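Local coordinates for putative NADH dehydrogenase/NAD(P)H nitroreductase (Parabacteroides distasonis, PDB 3M5K), which probably works as an FMN-dependent oxidoreductase of the nitroreductase family, with flavin mononucleotide bound between its two subunits, at residues Asn92-Asp97 against Met142-Ile147; Asp32-Ala37 against Gln79-Cys84; Asp62-Gly67 against Arg132-Leu137. All coordinates share one frame; numbering follows the deposited sequence.

Interaction 1 of 3, residues Asn92-Asp97 against Met142-Ile147; sequences NAWFLD and MPLNVI. With FMN (flavin mononucleotide), chain E.
W94, in the first turn of helix 94-111 of the nitroreductase fold, turns its indole toward M142 and L144 on strand 141-150, joining the start of this helix to the sheet. A chi1 of 68° tucks CG between the two backbone branches, and chi2 of -93° turns the six-membered ring to the strand. M142, a selenomethionine, brings its CB over one face of that ring in a CH-pi contact, 4.1 Å from the centroid of the W94 six-membered ring and 24° off the ring normal. M142 CG lies near W94 CH2 as well, but this residue has two deposited conformers, so that very short approach is doubtful. On the opposite face F95 CB sits 3.7 Å above the W94 ring plane, so the indole is held between its own helix neighbour and the strand. L144 arrives differently: its CB meets the ring edge, 4.2 Å from W94 CZ3, while Y122 makes an edge-to-face contact with the indole. Replacing W94 by an alanine is likely to leave M142 CB without its aromatic partner and to open a gap beside L144. L144 also packs on L96 of the second subunit, so the sheet reaches the dimer interface here. The same helix turn serves the flavin. A93 is the N-cap residue, and its O accepts from both L96 N and D97 N; S43 OG and S44 N bond the carboxylate of D97. The FMN, gripped also by R15, S17 and R19 of the second subunit, presents its dimethyl edge: L96 CD1 is 3.8 Å from FMN C7M, and D97 OD1 lies 3.4 Å from FMN C8M.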
loop_
_atom_site.group_PDB
_atom_site.type_symbol
_atom_site.label_atom_id
_atom_site.label_comp_id
_atom_site.label_asym_id
_atom_site.label_seq_id
_atom_site.Cartn_x
_atom_site.Cartn_y
_atom_site.Cartn_z
ATOM N N ASN A 92 6.367 -2.563 -14.921
ATOM C CA ASN A 92 5.305 -1.547 -14.823
ATOM C C ASN A 92 4.413 -1.580 -13.568
ATOM O O ASN A 92 3.445 -0.810 -13.477
ATOM C CB ASN A 92 4.427 -1.612 -16.072
ATOM C CG ASN A 92 5.177 -1.225 -17.320
ATOM O OD1 ASN A 92 5.822 -0.168 -17.375
ATOM N ND2 ASN A 92 5.105 -2.077 -18.328
ATOM N N ALA A 93 4.692 -2.479 -12.618
ATOM C CA ALA A 93 3.872 -2.571 -11.408
ATOM C C ALA A 93 4.613 -2.851 -10.117
ATOM O O ALA A 93 3.985 -2.796 -9.039
ATOM C CB ALA A 93 2.674 -3.574 -11.601
ATOM N N TRP A 94 5.934 -3.113 -10.157
ATOM C CA TRP A 94 6.623 -3.474 -8.921
ATOM C C TRP A 94 6.414 -2.373 -7.845
ATOM O O TRP A 94 6.262 -2.685 -6.682
ATOM C CB TRP A 94 8.148 -3.715 -9.132
ATOM C CG TRP A 94 8.903 -2.490 -9.473
ATOM C CD1 TRP A 94 9.197 -2.029 -10.724
ATOM C CD2 TRP A 94 9.473 -1.535 -8.553
ATOM N NE1 TRP A 94 9.913 -0.889 -10.641
ATOM C CE2 TRP A 94 10.081 -0.539 -9.327
ATOM C CE3 TRP A 94 9.479 -1.415 -7.153
ATOM C CZ2 TRP A 94 10.692 0.588 -8.763
ATOM C CZ3 TRP A 94 10.141 -0.339 -6.590
ATOM C CH2 TRP A 94 10.702 0.673 -7.403
ATOM N N PHE A 95 6.450 -1.097 -8.258
ATOM C CA PHE A 95 6.345 0.041 -7.330
ATOM C C PHE A 95 4.925 0.181 -6.719
ATOM O O PHE A 95 4.750 0.772 -5.652
ATOM C CB PHE A 95 6.796 1.362 -7.996
ATOM C CG PHE A 95 6.258 1.563 -9.370
ATOM C CD1 PHE A 95 4.968 2.099 -9.553
ATOM C CD2 PHE A 95 6.986 1.161 -10.495
ATOM C CE1 PHE A 95 4.449 2.247 -10.815
ATOM C CE2 PHE A 95 6.464 1.291 -11.770
ATOM C CZ PHE A 95 5.189 1.851 -11.937
ATOM N N LEU A 96 3.936 -0.397 -7.378
ATOM C CA LEU A 96 2.573 -0.466 -6.841
ATOM C C LEU A 96 2.460 -1.649 -5.864
ATOM O O LEU A 96 2.128 -1.458 -4.698
ATOM C CB LEU A 96 1.602 -0.604 -7.991
ATOM C CG LEU A 96 1.685 0.508 -9.072
ATOM C CD1 LEU A 96 0.687 0.258 -10.145
ATOM C CD2 LEU A 96 1.514 1.933 -8.457
ATOM N N ASP A 97 2.799 -2.850 -6.337
ATOM C CA ASP A 97 2.808 -4.051 -5.523
ATOM C C ASP A 97 3.608 -3.835 -4.252
ATOM O O ASP A 97 3.183 -4.225 -3.150
ATOM C CB ASP A 97 3.448 -5.236 -6.245
ATOM C CG ASP A 97 2.694 -5.702 -7.510
ATOM O OD1 ASP A 97 1.677 -5.110 -7.963
ATOM O OD2 ASP A 97 3.176 -6.701 -8.067
HETATM N N MSE A 142 15.318 -2.981 -7.347
HETATM C CA MSE A 142 15.180 -1.558 -6.976
HETATM C C MSE A 142 14.690 -1.414 -5.545
HETATM O O MSE A 142 13.605 -1.883 -5.204
HETATM C CB MSE A 142 14.185 -0.863 -7.902
HETATM C CG MSE A 142 13.923 0.603 -7.573
HETATM SE SE MSE A 142 15.537 1.697 -7.590
HETATM C CE MSE A 142 16.125 1.123 -9.390
ATOM N N PRO A 143 15.473 -0.737 -4.693
ATOM C CA PRO A 143 14.951 -0.470 -3.352
ATOM C C PRO A 143 13.879 0.635 -3.300
ATOM O O PRO A 143 14.104 1.760 -3.780
ATOM C CB PRO A 143 16.198 -0.058 -2.563
ATOM C CG PRO A 143 17.101 0.583 -3.634
ATOM C CD PRO A 143 16.870 -0.225 -4.866
ATOM N N LEU A 144 12.706 0.281 -2.746
ATOM C CA LEU A 144 11.598 1.224 -2.650
ATOM C C LEU A 144 11.804 2.134 -1.432
ATOM O O LEU A 144 11.581 3.337 -1.491
ATOM C CB LEU A 144 10.239 0.515 -2.505
ATOM C CG LEU A 144 9.029 1.477 -2.395
ATOM C CD1 LEU A 144 8.931 2.433 -3.636
ATOM C CD2 LEU A 144 7.738 0.613 -2.228
ATOM N N ASN A 145 12.180 1.517 -0.326
ATOM C CA ASN A 145 12.210 2.206 0.978
ATOM C C ASN A 145 13.150 1.529 1.959
ATOM O O ASN A 145 13.606 0.427 1.718
ATOM C CB ASN A 145 10.781 2.331 1.560
ATOM C CG ASN A 145 10.045 0.999 1.645
ATOM O OD1 ASN A 145 10.651 -0.054 1.871
ATOM N ND2 ASN A 145 8.725 1.034 1.432
ATOM N N VAL A 146 13.446 2.218 3.063
ATOM C CA VAL A 146 13.990 1.589 4.247
ATOM C C VAL A 146 12.994 1.786 5.365
ATOM O O VAL A 146 12.532 2.911 5.623
ATOM C CB VAL A 146 15.408 2.165 4.665
ATOM C CG1 VAL A 146 15.955 1.365 5.891
ATOM C CG2 VAL A 146 16.382 2.182 3.455
ATOM N N ILE A 147 12.664 0.708 6.048
ATOM C CA ILE A 147 11.670 0.757 7.133
ATOM C C ILE A 147 12.353 0.337 8.447
ATOM O O ILE A 147 12.460 -0.841 8.746
ATOM C CB ILE A 147 10.411 -0.157 6.860
ATOM C CG1 ILE A 147 9.785 0.188 5.477
ATOM C CG2 ILE A 147 9.394 -0.039 7.999
ATOM C CD1 ILE A 147 8.579 -0.654 5.081
HETATM N N1 FMN E . -7.034 -7.872 -10.934
HETATM C C2 FMN E . -7.954 -7.773 -11.980
HETATM O O2 FMN E . -8.900 -8.573 -12.075
HETATM N N3 FMN E . -7.788 -6.824 -12.952
HETATM C C4 FMN E . -6.723 -5.944 -12.928
HETATM O O4 FMN E . -6.642 -5.106 -13.835
HETATM C C4A FMN E . -5.779 -6.048 -11.877
HETATM N N5 FMN E . -4.635 -5.238 -11.826
HETATM C C5A FMN E . -3.882 -5.196 -10.683
HETATM C C6 FMN E . -2.881 -4.242 -10.580
HETATM C C7 FMN E . -2.147 -4.111 -9.409
HETATM C C7M FMN E . -1.056 -3.061 -9.308
HETATM C C8 FMN E . -2.402 -4.963 -8.330
HETATM C C8M FMN E . -1.614 -4.799 -7.044
HETATM C C9 FMN E . -3.415 -5.926 -8.439
HETATM C C9A FMN E . -4.157 -6.069 -9.620
HETATM N N10 FMN E . -5.138 -7.071 -9.774
HETATM C C10 FMN E . -5.966 -7.016 -10.874
HETATM C "C1'" FMN E . -5.353 -8.111 -8.711
HETATM C "C2'" FMN E . -4.299 -9.242 -8.827
HETATM O "O2'" FMN E . -4.572 -10.083 -9.954
HETATM C "C3'" FMN E . -4.218 -10.026 -7.516
HETATM O "O3'" FMN E . -3.837 -9.169 -6.461
HETATM C "C4'" FMN E . -3.292 -11.242 -7.583
HETATM O "O4'" FMN E . -3.851 -12.200 -8.464
HETATM C "C5'" FMN E . -3.087 -11.856 -6.217
HETATM O "O5'" FMN E . -4.350 -12.373 -5.782
HETATM P P FMN E . -5.002 -11.849 -4.442
HETATM O O1P FMN E . -4.116 -12.174 -3.260
HETATM O O2P FMN E . -5.289 -10.354 -4.575
HETATM O O3P FMN E . -6.331 -12.645 -4.348
#

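Interaction 2 of 3, residues Asp32-Ala37 against Gln79-Cys84; sequences DKLIRA and QAIVVC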
loop_
_atom_site.group_PDB
_atom_site.type_symbol
_atom_site.label_atom_id
_atom_site.label_comp_id
_atom_site.label_asym_id
_atom_site.label_seq_id
_atom_site.Cartn_x
_atom_site.Cartn_y
_atom_site.Cartn_z
ATOM N N ASP A 32 9.552 -11.952 11.221
ATOM C CA ASP A 32 9.055 -12.866 10.207
ATOM C C ASP A 32 7.564 -12.615 9.894
ATOM O O ASP A 32 7.162 -12.723 8.744
ATOM C CB ASP A 32 9.272 -14.342 10.564
ATOM C CG ASP A 32 8.990 -15.274 9.363
ATOM O OD1 ASP A 32 9.622 -15.078 8.274
ATOM O OD2 ASP A 32 8.097 -16.156 9.499
ATOM N N LYS A 33 6.784 -12.247 10.900
ATOM C CA LYS A 33 5.363 -11.924 10.693
ATOM C C LYS A 33 5.191 -10.647 9.879
ATOM O O LYS A 33 4.264 -10.539 9.096
ATOM C CB LYS A 33 4.633 -11.753 12.023
ATOM C CG LYS A 33 4.245 -13.077 12.663
ATOM C CD LYS A 33 3.721 -12.854 14.072
ATOM C CE LYS A 33 3.562 -14.189 14.784
ATOM N NZ LYS A 33 2.820 -14.006 16.051
ATOM N N LEU A 34 6.092 -9.688 10.086
ATOM C CA LEU A 34 6.104 -8.448 9.326
ATOM C C LEU A 34 6.306 -8.733 7.844
ATOM O O LEU A 34 5.604 -8.168 6.993
ATOM C CB LEU A 34 7.193 -7.469 9.839
ATOM C CG LEU A 34 7.027 -6.836 11.242
ATOM C CD1 LEU A 34 8.278 -5.946 11.516
ATOM C CD2 LEU A 34 5.748 -6.013 11.372
ATOM N N ILE A 35 7.238 -9.642 7.567
ATOM C CA ILE A 35 7.573 -10.051 6.207
ATOM C C ILE A 35 6.377 -10.787 5.589
ATOM O O ILE A 35 5.938 -10.484 4.492
ATOM C CB ILE A 35 8.805 -10.995 6.192
ATOM C CG1 ILE A 35 10.041 -10.298 6.796
ATOM C CG2 ILE A 35 9.098 -11.487 4.761
ATOM C CD1 ILE A 35 10.323 -8.909 6.202
ATOM N N ARG A 36 5.870 -11.771 6.310
ATOM C CA ARG A 36 4.709 -12.547 5.847
ATOM C C ARG A 36 3.512 -11.644 5.533
ATOM O O ARG A 36 2.775 -11.886 4.574
ATOM C CB ARG A 36 4.337 -13.583 6.913
ATOM C CG ARG A 36 3.305 -14.635 6.514
ATOM C CD ARG A 36 3.077 -15.634 7.676
ATOM N NE ARG A 36 4.135 -16.655 7.808
ATOM C CZ ARG A 36 4.227 -17.756 7.054
ATOM N NH1 ARG A 36 3.349 -17.986 6.088
ATOM N NH2 ARG A 36 5.226 -18.625 7.248
ATOM N N ALA A 37 3.309 -10.616 6.354
ATOM C CA ALA A 37 2.279 -9.609 6.088
ATOM C C ALA A 37 2.533 -8.917 4.760
ATOM O O ALA A 37 1.647 -8.840 3.924
ATOM C CB ALA A 37 2.200 -8.578 7.268
ATOM N N GLN A 79 17.370 -2.835 13.878
ATOM C CA GLN A 79 16.849 -3.542 12.716
ATOM C C GLN A 79 15.998 -2.649 11.806
ATOM O O GLN A 79 15.253 -1.762 12.260
ATOM C CB GLN A 79 16.044 -4.800 13.118
ATOM C CG GLN A 79 14.827 -4.518 14.016
ATOM C CD GLN A 79 15.200 -4.353 15.471
ATOM O OE1 GLN A 79 15.804 -5.257 16.043
ATOM N NE2 GLN A 79 14.843 -3.221 16.082
ATOM N N ALA A 80 16.135 -2.913 10.514
ATOM C CA ALA A 80 15.330 -2.266 9.484
ATOM C C ALA A 80 15.042 -3.283 8.397
ATOM O O ALA A 80 15.826 -4.204 8.156
ATOM C CB ALA A 80 16.066 -1.057 8.903
ATOM N N ILE A 81 13.930 -3.070 7.706
ATOM C CA ILE A 81 13.573 -3.869 6.559
ATOM C C ILE A 81 13.524 -2.990 5.302
ATOM O O ILE A 81 12.867 -1.943 5.280
ATOM C CB ILE A 81 12.208 -4.568 6.750
ATOM C CG1 ILE A 81 12.270 -5.490 7.986
ATOM C CG2 ILE A 81 11.833 -5.356 5.487
ATOM C CD1 ILE A 81 10.902 -6.031 8.460
ATOM N N VAL A 82 14.221 -3.435 4.271
ATOM C CA VAL A 82 14.252 -2.749 2.966
ATOM C C VAL A 82 13.379 -3.507 1.972
ATOM O O VAL A 82 13.649 -4.680 1.669
ATOM C CB VAL A 82 15.715 -2.613 2.452
ATOM C CG1 VAL A 82 15.782 -1.920 1.076
ATOM C CG2 VAL A 82 16.564 -1.816 3.528
ATOM N N VAL A 83 12.290 -2.867 1.536
ATOM C CA VAL A 83 11.413 -3.461 0.548
ATOM C C VAL A 83 11.909 -3.072 -0.838
ATOM O O VAL A 83 12.063 -1.895 -1.126
ATOM C CB VAL A 83 9.912 -3.065 0.762
ATOM C CG1 VAL A 83 9.019 -3.796 -0.295
ATOM C CG2 VAL A 83 9.479 -3.332 2.239
ATOM N N CYS A 84 12.134 -4.088 -1.684
ATOM C CA CYS A 84 12.648 -3.929 -3.031
ATOM C C CYS A 84 11.703 -4.531 -4.069
ATOM O O CYS A 84 10.932 -5.441 -3.754
ATOM C CB CYS A 84 14.005 -4.623 -3.172
ATOM S SG CYS A 84 15.278 -4.085 -1.995
#
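I81 sets CG1 beside its backbone N (chi1 -60°) and extends CD1 beyond it (chi2 168°), which carries this methyl away from strand 79-86 to meet L34 and I35 on the helix. I35 has the same first torsion but folds back at chi2 (-50°); although its CB does not aim at the strand, this bend delivers CD1 to it in the conformer given, one of two deposited. The contact is made by methyl groups. I35 CD1 is 3.7 Å from I81 CD1, and I81 CG2 lies 3.9 Å from the same I35 CD1, so both branches of I81 touch one methyl of I35. L34, whose CB does point at the strand, adds a second approach, with its CD1 4.0 Å from I81 CD1. Both helix side chains meet I81 at a slant, and all three are buried. In the fold, this is helix 28-39 lying on one face of the antiparallel sheet of a nitroreductase-type alpha/beta domain. Strand 79-86 is an inner strand of that sheet: I81 exchanges a backbone hydrogen bond with I147 on one neighbour, while V82 pairs with I53 on the other. L34 continues onto A108 and A109 of helix 94-111 and onto V149, whereas I35 rests also on F52 of strand 50-55. Away from the sheet, the helix meets the second subunit: D32 OD1 is hydrogen-bonded to Y162 OH of that chain, and the guanidinium of R36 makes a cation-pi contact with the ring of the same tyrosine.

Interaction 3 of 3, residues Asp62-Gly67 against Arg132-Leu137; sequences DTMAEG and RKELRL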
loop_
_atom_site.group_PDB
_atom_site.type_symbol
_atom_site.label_atom_id
_atom_site.label_comp_id
_atom_site.label_asym_id
_atom_site.label_seq_id
_atom_site.Cartn_x
_atom_site.Cartn_y
_atom_site.Cartn_z
ATOM N N ASP A 62 24.417 2.157 10.128
ATOM C CA ASP A 62 25.050 3.461 10.369
ATOM C C ASP A 62 25.491 4.175 9.079
ATOM O O ASP A 62 25.353 5.364 8.995
ATOM C CB ASP A 62 26.268 3.292 11.276
ATOM C CG ASP A 62 25.910 2.923 12.703
ATOM O OD1 ASP A 62 24.751 3.028 13.110
ATOM O OD2 ASP A 62 26.851 2.506 13.427
ATOM N N THR A 63 26.013 3.435 8.092
ATOM C CA THR A 63 26.470 4.013 6.842
ATOM C C THR A 63 25.262 4.565 6.062
ATOM O O THR A 63 25.297 5.676 5.545
ATOM C CB THR A 63 27.297 3.015 6.007
ATOM O OG1 THR A 63 28.442 2.601 6.757
ATOM C CG2 THR A 63 27.724 3.631 4.629
HETATM N N MSE A 64 24.179 3.792 6.007
HETATM C CA MSE A 64 22.939 4.296 5.413
HETATM C C MSE A 64 22.381 5.532 6.120
HETATM O O MSE A 64 22.065 6.519 5.462
HETATM C CB MSE A 64 21.913 3.163 5.313
HETATM C CG MSE A 64 22.335 2.132 4.249
HETATM SE SE MSE A 64 20.818 0.848 3.953
HETATM C CE MSE A 64 20.907 0.027 5.646
ATOM N N ALA A 65 22.305 5.504 7.458
ATOM C CA ALA A 65 21.940 6.688 8.244
ATOM C C ALA A 65 22.738 7.944 7.825
ATOM O O ALA A 65 22.154 9.003 7.597
ATOM C CB ALA A 65 22.129 6.403 9.732
ATOM N N GLU A 66 24.046 7.785 7.669
ATOM C CA GLU A 66 24.940 8.907 7.393
ATOM C C GLU A 66 24.875 9.395 5.928
ATOM O O GLU A 66 25.404 10.473 5.589
ATOM C CB GLU A 66 26.356 8.514 7.814
ATOM C CG GLU A 66 26.456 8.350 9.335
ATOM C CD GLU A 66 27.722 7.655 9.847
ATOM O OE1 GLU A 66 28.097 6.557 9.359
ATOM O OE2 GLU A 66 28.317 8.206 10.782
ATOM N N GLY A 67 24.231 8.600 5.067
ATOM C CA GLY A 67 23.984 8.979 3.677
ATOM C C GLY A 67 22.555 9.289 3.292
ATOM O O GLY A 67 22.306 9.612 2.143
ATOM N N ARG A 132 21.674 0.610 -2.628
ATOM C CA ARG A 132 22.159 -0.420 -3.522
ATOM C C ARG A 132 23.596 -0.829 -3.186
ATOM O O ARG A 132 23.925 -2.005 -3.197
ATOM C CB ARG A 132 22.049 0.022 -4.986
ATOM C CG ARG A 132 22.714 -0.913 -5.971
ATOM C CD ARG A 132 22.581 -0.513 -7.432
ATOM N NE ARG A 132 21.225 -0.087 -7.778
ATOM C CZ ARG A 132 20.189 -0.913 -7.904
ATOM N NH1 ARG A 132 20.327 -2.220 -7.729
ATOM N NH2 ARG A 132 19.023 -0.433 -8.250
ATOM N N LYS A 133 24.443 0.167 -2.942
ATOM C CA LYS A 133 25.838 -0.057 -2.592
ATOM C C LYS A 133 25.977 -0.861 -1.306
ATOM O O LYS A 133 26.595 -1.913 -1.294
ATOM C CB LYS A 133 26.569 1.288 -2.449
ATOM C CG LYS A 133 28.031 1.164 -1.969
ATOM C CD LYS A 133 28.843 0.328 -2.943
ATOM N N GLU A 134 25.391 -0.365 -0.226
ATOM C CA GLU A 134 25.564 -0.983 1.093
ATOM C C GLU A 134 24.962 -2.395 1.173
ATOM O O GLU A 134 25.396 -3.214 1.973
ATOM C CB GLU A 134 24.958 -0.121 2.192
ATOM C CG GLU A 134 25.700 1.192 2.469
ATOM C CD GLU A 134 27.169 0.953 2.768
ATOM O OE1 GLU A 134 27.404 0.179 3.735
ATOM O OE2 GLU A 134 28.012 1.474 1.972
ATOM N N LEU A 135 23.957 -2.688 0.345
ATOM C CA LEU A 135 23.284 -3.987 0.432
ATOM C C LEU A 135 23.584 -4.872 -0.765
ATOM O O LEU A 135 23.022 -5.967 -0.894
ATOM C CB LEU A 135 21.776 -3.759 0.600
ATOM C CG LEU A 135 21.373 -2.977 1.862
ATOM C CD1 LEU A 135 19.825 -2.800 1.932
ATOM C CD2 LEU A 135 21.931 -3.627 3.118
ATOM N N ARG A 136 24.458 -4.414 -1.646
ATOM C CA ARG A 136 24.891 -5.194 -2.817
ATOM C C ARG A 136 23.684 -5.689 -3.630
ATOM O O ARG A 136 23.608 -6.844 -4.050
ATOM C CB ARG A 136 25.846 -6.347 -2.402
ATOM C CG ARG A 136 27.152 -5.851 -1.806
ATOM C CD ARG A 136 27.910 -6.941 -1.038
ATOM N NE ARG A 136 27.046 -7.600 -0.068
ATOM C CZ ARG A 136 26.663 -7.081 1.085
ATOM N NH1 ARG A 136 27.100 -5.901 1.489
ATOM N NH2 ARG A 136 25.842 -7.776 1.864
ATOM N N LEU A 137 22.757 -4.772 -3.891
ATOM C CA LEU A 137 21.565 -5.098 -4.675
ATOM C C LEU A 137 21.885 -5.170 -6.150
ATOM O O LEU A 137 22.433 -4.222 -6.702
ATOM C CB LEU A 137 20.439 -4.059 -4.443
ATOM C CG LEU A 137 20.012 -3.932 -2.982
ATOM C CD1 LEU A 137 18.879 -2.865 -2.855
ATOM C CD2 LEU A 137 19.609 -5.261 -2.299
HETATM O O HOH W 1 29.752 0.321 5.239
#
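T63 is the first residue of 62-67 to meet 132-137, and it does so with its methyl. A chi1 of -60° puts OG1 beside the backbone N and leaves CG2 anti to it, so the methyl stands over the flat face of the E134 carboxylate: T63 CG2 is 3.3 Å from E134 CD, almost straight above that carbon, and nearly as close to both carboxylate oxygens. The hydroxyl faces another way. T63 OG1 is hydrogen-bonded to K59 O one turn back in its own helix and accepts from a water at 3.0 Å; the same water donates to E134 OE1 at 2.8 Å, bridging the helices where their direct contact is only van der Waals. One residue on, the selenomethionine M64 slides past E134 in the opposite direction, its CG 3.9 Å from E134 CG. Bent at chi3 (-68°), the chain then brings its selenium deeper, with M64 SE 4.3 Å from L135 CD1. Both M64 and L135 rest on V55 of strand 50-55, and L135 also on V82 of the next strand. Just beyond, R136 leaves the helix with positive phi in a Schellman motif, and R132 NH1 donates to L137 O at 3.1 Å, the oxygen lying in the guanidinium plane but the donor well above the carbonyl plane. From the turn, R136 NH2 reaches N170 O of the second subunit. The arrangement is a helix-helix contact, water-bridged on its T63 side and apolar around M64 and L135, in which helices 58-67 and 125-135 pack side by side on the antiparallel sheet of a nitroreductase-type alpha/beta fold.

In the fold
From the N terminus, helix 28-39 opens interaction 2, which closes at strand 79-86 and encloses helix 58-67. That helix opens interaction 3 inside this loop and closes it far beyond, at the end of helix 125-135, so interactions 2 and 3 cross. Interaction 1 starts at 92-97, after interaction 2 has closed, and the two are in series; closing at strand 141-150, it crosses interaction 3. Strands 79-86 and 141-150 are sheet neighbours, joining interactions 1 and 2 through a probable backbone hydrogen bond from L144 N to V83 O. V82 against L135 couples interactions 2 and 3 across the sheet, whose two faces carry different helices. All three also meet the second subunit.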